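Local coordinates for DUF2235 domain-containing protein (Pseudomonas aeruginosa, PDB 4O5P) that is a phospholipase effector of the type VI secretion system, probably hydrolysing membrane phospholipids with an alpha/beta-hydrolase-type catalytic domain, at residues 69-74 / 231-236; 126-131 / 143-148; 236-241 / 281-286. One frame throughout, in Å; residues are numbered along the deposited sequence.

Contact 1 of 3, residues 69-74 / 231-236; sequences LGFDGT and LYIYGF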
# COMPACT_ATOMS: atom_id res chain seq x y z
N LEU A 69 -12.61 9.86 2.32
CA LEU A 69 -12.34 8.44 2.58
C LEU A 69 -10.82 8.21 2.63
O LEU A 69 -10.11 8.53 1.69
CB LEU A 69 -12.95 7.60 1.46
CG LEU A 69 -12.88 6.08 1.51
CD1 LEU A 69 -13.37 5.59 2.84
CD2 LEU A 69 -13.72 5.45 0.40
N GLY A 70 -10.32 7.66 3.73
CA GLY A 70 -8.90 7.39 3.87
C GLY A 70 -8.64 5.91 4.04
O GLY A 70 -9.17 5.29 4.98
N PHE A 71 -7.85 5.33 3.13
CA PHE A 71 -7.42 3.94 3.21
C PHE A 71 -5.97 3.91 3.70
O PHE A 71 -5.03 4.31 2.96
CB PHE A 71 -7.48 3.28 1.84
CG PHE A 71 -8.85 3.23 1.21
CD1 PHE A 71 -9.72 2.19 1.50
CD2 PHE A 71 -9.24 4.19 0.29
CE1 PHE A 71 -10.96 2.12 0.91
CE2 PHE A 71 -10.48 4.12 -0.32
CZ PHE A 71 -11.35 3.08 -0.01
N ASP A 72 -5.79 3.42 4.92
CA ASP A 72 -4.47 3.43 5.56
C ASP A 72 -3.57 2.36 4.98
O ASP A 72 -4.02 1.48 4.22
CB ASP A 72 -4.58 3.24 7.08
CG ASP A 72 -3.52 4.03 7.83
OD1 ASP A 72 -2.48 4.37 7.22
OD2 ASP A 72 -3.73 4.30 9.04
N GLY A 73 -2.29 2.42 5.33
CA GLY A 73 -1.30 1.58 4.69
C GLY A 73 -1.14 0.22 5.31
O GLY A 73 -1.82 -0.14 6.27
N THR A 74 -0.21 -0.54 4.75
CA THR A 74 0.14 -1.87 5.21
C THR A 74 0.52 -1.83 6.68
O THR A 74 1.44 -1.11 7.07
CB THR A 74 1.35 -2.38 4.41
OG1 THR A 74 1.07 -2.23 3.01
CG2 THR A 74 1.63 -3.83 4.74
N LEU A 231 -15.98 13.67 -3.80
CA LEU A 231 -15.15 12.76 -3.01
C LEU A 231 -13.71 13.26 -2.87
O LEU A 231 -13.12 13.76 -3.82
CB LEU A 231 -15.13 11.36 -3.62
CG LEU A 231 -16.43 10.56 -3.70
CD1 LEU A 231 -16.15 9.10 -3.91
CD2 LEU A 231 -17.25 10.74 -2.47
N TYR A 232 -13.16 13.10 -1.67
CA TYR A 232 -11.76 13.40 -1.37
C TYR A 232 -11.22 12.12 -0.76
O TYR A 232 -11.74 11.64 0.26
CB TYR A 232 -11.67 14.60 -0.41
CG TYR A 232 -12.60 15.70 -0.86
CD1 TYR A 232 -13.95 15.69 -0.49
CD2 TYR A 232 -12.16 16.72 -1.69
CE1 TYR A 232 -14.81 16.67 -0.92
CE2 TYR A 232 -13.03 17.71 -2.13
CZ TYR A 232 -14.35 17.67 -1.73
OH TYR A 232 -15.23 18.65 -2.16
N ILE A 233 -10.21 11.53 -1.41
CA ILE A 233 -9.78 10.16 -1.11
C ILE A 233 -8.28 10.15 -0.85
O ILE A 233 -7.52 10.65 -1.67
CB ILE A 233 -10.04 9.21 -2.31
CG1 ILE A 233 -11.48 9.34 -2.85
CG2 ILE A 233 -9.72 7.76 -1.95
CD1 ILE A 233 -12.54 8.70 -1.99
N TYR A 234 -7.84 9.60 0.29
CA TYR A 234 -6.42 9.55 0.61
C TYR A 234 -6.04 8.08 0.80
O TYR A 234 -6.80 7.32 1.41
CB TYR A 234 -6.12 10.33 1.91
CG TYR A 234 -6.68 11.75 1.95
CD1 TYR A 234 -6.25 12.71 1.04
CD2 TYR A 234 -7.62 12.11 2.90
CE1 TYR A 234 -6.76 14.00 1.07
CE2 TYR A 234 -8.14 13.40 2.94
CZ TYR A 234 -7.70 14.34 2.03
OH TYR A 234 -8.22 15.60 2.07
N GLY A 235 -4.89 7.66 0.27
CA GLY A 235 -4.46 6.29 0.46
C GLY A 235 -2.95 6.19 0.63
O GLY A 235 -2.21 6.99 0.07
N PHE A 236 -2.49 5.21 1.41
CA PHE A 236 -1.03 4.98 1.50
C PHE A 236 -0.75 3.50 1.32
O PHE A 236 -1.47 2.67 1.88
CB PHE A 236 -0.48 5.55 2.83
CG PHE A 236 0.86 5.00 3.28
CD1 PHE A 236 1.94 4.82 2.40
CD2 PHE A 236 1.06 4.72 4.63
CE1 PHE A 236 3.16 4.32 2.87
CE2 PHE A 236 2.28 4.25 5.11
CZ PHE A 236 3.33 4.04 4.23
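Ile233 holds CG2 anti to its backbone N, beside the carbonyl carbon, and this methyl reaches the Phe71 ring; on the other branch Ile233 CD1 meets Leu69 CB at 3.6 Å. The two segments are neighbouring parallel strands of the central sheet of an alpha/beta-hydrolase-like domain, their directions only 9° apart. Four backbone hydrogen bonds join them, with donors alternating between the strands, the pattern of a parallel pair: Leu69 N to Tyr232 O, Tyr234 N to Leu69 O, Phe71 N to Tyr234 O at 2.8 Å, and Phe236 N to Phe71 O, the longest at 3.1 Å. CA-H...O contacts accompany them, among them Ile233 CA to Leu69 O.

Leu69, Phe71 and Ile233 project from one face of the sheet, the face covered by helix 238-254. Phe71 and Ile233 lie side by side and point the same way, with Ile233 CG2 4.1 Å from Phe71 CE2, at the ring edge and near its plane. Tyr234 occupies the other face, over Leu95 of helix 91-97.

Past Phe71 the first strand gives way to a loop. Asp72 OD1 accepts from Gly73 N on its anti side and also bonds Ser90, while OD2 is held by Tyr115. Gly73 packs its backbone close against Phe236; its CA lies 3.9 Å from Phe236 CD2 and 3.0 Å from Phe236 O.

Contact 2 of 3, residues 126-131 / 143-148; sequences IKEFTP and ENRINW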
# COMPACT_ATOMS: atom_id res chain seq x y z
N ILE A 126 -15.53 -5.67 8.44
CA ILE A 126 -15.44 -6.68 7.38
C ILE A 126 -15.13 -8.06 7.98
O ILE A 126 -14.73 -9.00 7.28
CB ILE A 126 -14.38 -6.31 6.33
CG1 ILE A 126 -13.00 -6.15 6.98
CG2 ILE A 126 -14.80 -5.03 5.57
CD1 ILE A 126 -11.85 -6.27 6.00
N LYS A 127 -15.33 -8.16 9.29
CA LYS A 127 -15.11 -9.39 10.07
C LYS A 127 -13.70 -9.97 9.96
O LYS A 127 -13.52 -11.19 9.99
CB LYS A 127 -16.17 -10.45 9.74
CG LYS A 127 -17.57 -10.04 10.17
CD LYS A 127 -18.60 -11.11 9.84
CE LYS A 127 -18.84 -11.18 8.36
NZ LYS A 127 -20.20 -11.72 8.08
N GLU A 128 -12.72 -9.08 9.83
CA GLU A 128 -11.32 -9.47 9.85
C GLU A 128 -10.89 -9.33 11.29
O GLU A 128 -10.61 -8.22 11.76
CB GLU A 128 -10.50 -8.54 8.96
CG GLU A 128 -9.02 -8.91 8.81
CD GLU A 128 -8.40 -8.24 7.60
OE1 GLU A 128 -9.12 -8.08 6.59
OE2 GLU A 128 -7.20 -7.88 7.65
N PHE A 129 -10.84 -10.44 12.02
CA PHE A 129 -10.63 -10.37 13.46
C PHE A 129 -9.21 -10.68 13.93
O PHE A 129 -8.89 -10.50 15.11
CB PHE A 129 -11.67 -11.24 14.17
CG PHE A 129 -13.07 -10.71 14.05
CD1 PHE A 129 -13.37 -9.43 14.48
CD2 PHE A 129 -14.08 -11.49 13.51
CE1 PHE A 129 -14.67 -8.92 14.39
CE2 PHE A 129 -15.38 -11.00 13.41
CZ PHE A 129 -15.67 -9.70 13.85
N THR A 130 -8.36 -11.14 13.02
CA THR A 130 -6.96 -11.38 13.35
C THR A 130 -6.01 -10.62 12.44
O THR A 130 -6.25 -10.49 11.24
CB THR A 130 -6.59 -12.89 13.32
OG1 THR A 130 -7.15 -13.50 12.15
CG2 THR A 130 -7.12 -13.60 14.54
N PRO A 131 -4.92 -10.10 13.01
CA PRO A 131 -3.87 -9.46 12.21
C PRO A 131 -3.11 -10.49 11.37
O PRO A 131 -3.28 -11.68 11.60
CB PRO A 131 -2.95 -8.83 13.28
CG PRO A 131 -3.21 -9.60 14.52
CD PRO A 131 -4.64 -10.04 14.46
N GLU A 143 -9.57 -6.25 -1.21
CA GLU A 143 -10.88 -6.17 -1.88
C GLU A 143 -12.02 -5.79 -0.94
O GLU A 143 -12.88 -4.97 -1.28
CB GLU A 143 -11.20 -7.49 -2.60
CG GLU A 143 -12.64 -7.58 -3.11
CD GLU A 143 -12.95 -8.91 -3.79
OE1 GLU A 143 -12.75 -9.97 -3.17
OE2 GLU A 143 -13.39 -8.88 -4.96
N ASN A 144 -12.04 -6.40 0.24
CA ASN A 144 -13.06 -6.11 1.24
C ASN A 144 -12.99 -4.67 1.73
O ASN A 144 -14.03 -4.06 2.05
CB ASN A 144 -12.94 -7.05 2.44
CG ASN A 144 -13.26 -8.49 2.10
OD1 ASN A 144 -13.93 -8.78 1.10
ND2 ASN A 144 -12.78 -9.40 2.93
N ARG A 145 -11.78 -4.13 1.82
CA ARG A 145 -11.62 -2.72 2.19
C ARG A 145 -12.13 -1.74 1.12
O ARG A 145 -12.80 -0.74 1.43
CB ARG A 145 -10.15 -2.44 2.55
CG ARG A 145 -9.75 -3.07 3.88
CD ARG A 145 -8.24 -3.00 4.15
NE ARG A 145 -7.93 -3.45 5.50
CZ ARG A 145 -8.05 -4.70 5.92
NH1 ARG A 145 -8.49 -5.65 5.10
NH2 ARG A 145 -7.73 -5.02 7.17
N ILE A 146 -11.83 -2.04 -0.14
CA ILE A 146 -12.39 -1.26 -1.26
C ILE A 146 -13.92 -1.30 -1.23
O ILE A 146 -14.59 -0.27 -1.32
CB ILE A 146 -11.87 -1.81 -2.61
CG1 ILE A 146 -10.35 -1.67 -2.69
CG2 ILE A 146 -12.48 -1.05 -3.77
CD1 ILE A 146 -9.71 -2.63 -3.66
N ASN A 147 -14.49 -2.49 -1.05
CA ASN A 147 -15.94 -2.61 -1.06
C ASN A 147 -16.63 -1.95 0.14
O ASN A 147 -17.72 -1.36 -0.01
CB ASN A 147 -16.36 -4.08 -1.26
CG ASN A 147 -16.12 -4.55 -2.69
OD1 ASN A 147 -16.22 -3.76 -3.62
ND2 ASN A 147 -15.78 -5.84 -2.87
N TRP A 148 -16.00 -2.04 1.30
CA TRP A 148 -16.41 -1.28 2.48
C TRP A 148 -16.46 0.19 2.12
O TRP A 148 -17.43 0.89 2.43
CB TRP A 148 -15.38 -1.47 3.61
CG TRP A 148 -15.76 -0.78 4.90
CD1 TRP A 148 -16.59 -1.27 5.87
CD2 TRP A 148 -15.32 0.50 5.35
NE1 TRP A 148 -16.69 -0.37 6.90
CE2 TRP A 148 -15.92 0.73 6.61
CE3 TRP A 148 -14.49 1.50 4.82
CZ2 TRP A 148 -15.72 1.91 7.33
CZ3 TRP A 148 -14.29 2.66 5.54
CH2 TRP A 148 -14.90 2.86 6.79
O HOH W 1 -10.53 -9.51 4.99
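Glu128 and Arg145 approach at about a right angle, and the guanidinium grips the carboxylate end-on with two nitrogens, one to each oxygen. The flat groups are not coplanar: their planes stand 58° apart. Arg145 NH1 reaches Glu128 OE1 at 2.9 Å from the syn side, though tilted out of the carboxylate plane, and OE1 lies close to the guanidinium plane. Arg145 NH2 meets Glu128 OE2, also at 2.9 Å, but from above the carboxylate plane, 60° out of it. This salt bridge is thus twisted rather than flat. Lys127 and Glu128 both face Phe123 in a G1 beta bulge, from which Glu128 reaches Arg145. A water donates to Glu128 OE1 at 2.6 Å and accepts from Asn144 ND2 at 3.1 Å, giving OE1 a second donor and tying the carboxylate to the helix one residue earlier.

Ile126 lies across Arg145, also at about a right angle. With chi1 at 59°, CG1 sits between the backbone N and the carbonyl carbon, and this branch carries CD1 to Asn144 CB and to 3.5 Å from Arg145 NH1. Ile126 CG2 packs 3.7 Å from Asn144 O and 4.1 Å from Trp148 CB.

Arg145 NE and NH1 are held further by the carbonyls of Pro117 and Gly141. The contact fastens the loop after strand 111-116 to helix 139-162, which packs against helix 168-178 through Asn144 and Trp148 and against helix 238-254 through Arg145 and Ile146.

Contact 3 of 3, residues 236-241 / 281-286; sequences FSRGAA and DTVAAV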
# COMPACT_ATOMS: atom_id res chain seq x y z
N PHE A 236 -2.49 5.21 1.41
CA PHE A 236 -1.03 4.98 1.50
C PHE A 236 -0.75 3.50 1.32
O PHE A 236 -1.47 2.67 1.88
CB PHE A 236 -0.48 5.55 2.83
CG PHE A 236 0.86 5.00 3.28
CD1 PHE A 236 1.94 4.82 2.40
CD2 PHE A 236 1.06 4.72 4.63
CE1 PHE A 236 3.16 4.32 2.87
CE2 PHE A 236 2.28 4.25 5.11
CZ PHE A 236 3.33 4.04 4.23
N SER A 237 0.26 3.16 0.51
CA SER A 237 0.72 1.76 0.41
C SER A 237 -0.34 0.89 -0.24
O SER A 237 -0.86 1.22 -1.29
CB SER A 237 1.11 1.20 1.78
OG SER A 237 1.84 -0.03 1.66
N ARG A 238 -0.70 -0.22 0.39
CA ARG A 238 -1.78 -1.01 -0.15
C ARG A 238 -3.10 -0.25 -0.07
O ARG A 238 -4.05 -0.56 -0.78
CB ARG A 238 -1.86 -2.39 0.52
CG ARG A 238 -0.73 -3.26 0.02
CD ARG A 238 -0.49 -4.48 0.85
NE ARG A 238 0.51 -5.32 0.20
CZ ARG A 238 1.80 -5.33 0.52
NH1 ARG A 238 2.27 -4.55 1.49
NH2 ARG A 238 2.63 -6.14 -0.13
N GLY A 239 -3.13 0.78 0.76
CA GLY A 239 -4.35 1.57 0.89
C GLY A 239 -4.42 2.55 -0.28
O GLY A 239 -5.50 2.96 -0.69
N ALA A 240 -3.26 2.91 -0.83
CA ALA A 240 -3.22 3.68 -2.07
C ALA A 240 -3.65 2.80 -3.24
O ALA A 240 -4.39 3.23 -4.13
CB ALA A 240 -1.82 4.26 -2.30
N ALA A 241 -3.18 1.55 -3.24
CA ALA A 241 -3.67 0.58 -4.23
C ALA A 241 -5.19 0.45 -4.15
O ALA A 241 -5.88 0.44 -5.19
CB ALA A 241 -3.01 -0.78 -4.02
N ASP A 281 2.98 6.61 -2.15
CA ASP A 281 3.79 5.40 -2.43
C ASP A 281 2.96 4.14 -2.61
O ASP A 281 3.01 3.26 -1.75
CB ASP A 281 4.82 5.18 -1.31
CG ASP A 281 6.08 4.50 -1.80
OD1 ASP A 281 6.64 4.96 -2.81
OD2 ASP A 281 6.52 3.51 -1.18
N THR A 282 2.21 4.06 -3.71
CA THR A 282 1.32 2.93 -3.98
C THR A 282 2.04 1.59 -4.04
O THR A 282 2.99 1.45 -4.81
CB THR A 282 0.63 3.10 -5.33
OG1 THR A 282 -0.06 4.34 -5.37
CG2 THR A 282 -0.35 1.95 -5.59
N VAL A 283 1.57 0.62 -3.26
CA VAL A 283 2.09 -0.75 -3.33
C VAL A 283 0.93 -1.71 -3.46
O VAL A 283 0.07 -1.74 -2.60
CB VAL A 283 2.90 -1.13 -2.08
CG1 VAL A 283 3.25 -2.63 -2.10
CG2 VAL A 283 4.16 -0.26 -1.97
N ALA A 284 0.89 -2.49 -4.54
CA ALA A 284 -0.30 -3.28 -4.86
C ALA A 284 -0.02 -4.76 -4.73
O ALA A 284 -0.84 -5.60 -5.14
CB ALA A 284 -0.78 -2.96 -6.27
N ALA A 285 1.11 -5.08 -4.11
CA ALA A 285 1.65 -6.43 -4.12
C ALA A 285 0.95 -7.32 -3.14
O ALA A 285 0.57 -6.88 -2.05
CB ALA A 285 3.16 -6.41 -3.79
N VAL A 286 0.79 -8.58 -3.52
CA VAL A 286 0.42 -9.62 -2.57
C VAL A 286 1.44 -9.64 -1.43
O VAL A 286 2.63 -9.40 -1.64
CB VAL A 286 0.33 -11.00 -3.27
CG1 VAL A 286 1.72 -11.51 -3.66
CG2 VAL A 286 -0.41 -11.99 -2.40
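Arg238 crosses Val283 obliquely and reaches Ala285. Its CB lies 3.7 Å from Val283 O and its CG only 3.1 Å from the same oxygen. The chain stays extended from CG to NE, and CD passes 3.9 Å from Ala285 O. NE donates to that carbonyl in its plane at 2.7 Å, and NH2 adds a second bond to it at 2.9 Å from above the plane, a side-on grip by two nitrogens on one oxygen. Val283 CG1 sits 4.0 Å above the centre of the guanidinium, and NH1 goes on to Thr74 OG1.

Arg238 opens helix 238-254 directly after Ser237, in a turn that fits the GxSxG nucleophile elbow of alpha/beta hydrolases; Ser237 and Asp281 both bond His379, consistent with a Ser-His-Asp triad. The positive phi of Ser237 (67°, with psi -128°) is the strained backbone expected at such an elbow.

Ser237 O takes Val283 N from above its carbonyl plane as well as Ala241 N from within the helix. One turn on, Ala240 CB touches Thr282 OG1 at 3.5 Å, and Ala241 CB packs against Ala284 CB.

Overall arrangement
Contact 1 pairs strands 62-71 and 225-236 of the mixed sheet, and contact 3 begins where the second strand ends, sharing Phe236 and passing into helix 238-254. Their centres are about 10 Å apart. They also join through a probable hydrogen bond between Thr74 and Ser237. Contact 2 falls within the chain between the two strands of contact 1; its centre lies about 15 Å from each of the others. It touches contact 1, where Phe71 and Leu69 meet helix 139-162, but stays about 5 Å, nearest atoms, from contact 3. Contacts 1 and 3 thus bring sheet, helix and loop together at the proposed catalytic elbow, with contact 2 on helix 139-162 behind Phe71 and Leu69 and contact 3 closest to the chain's centre.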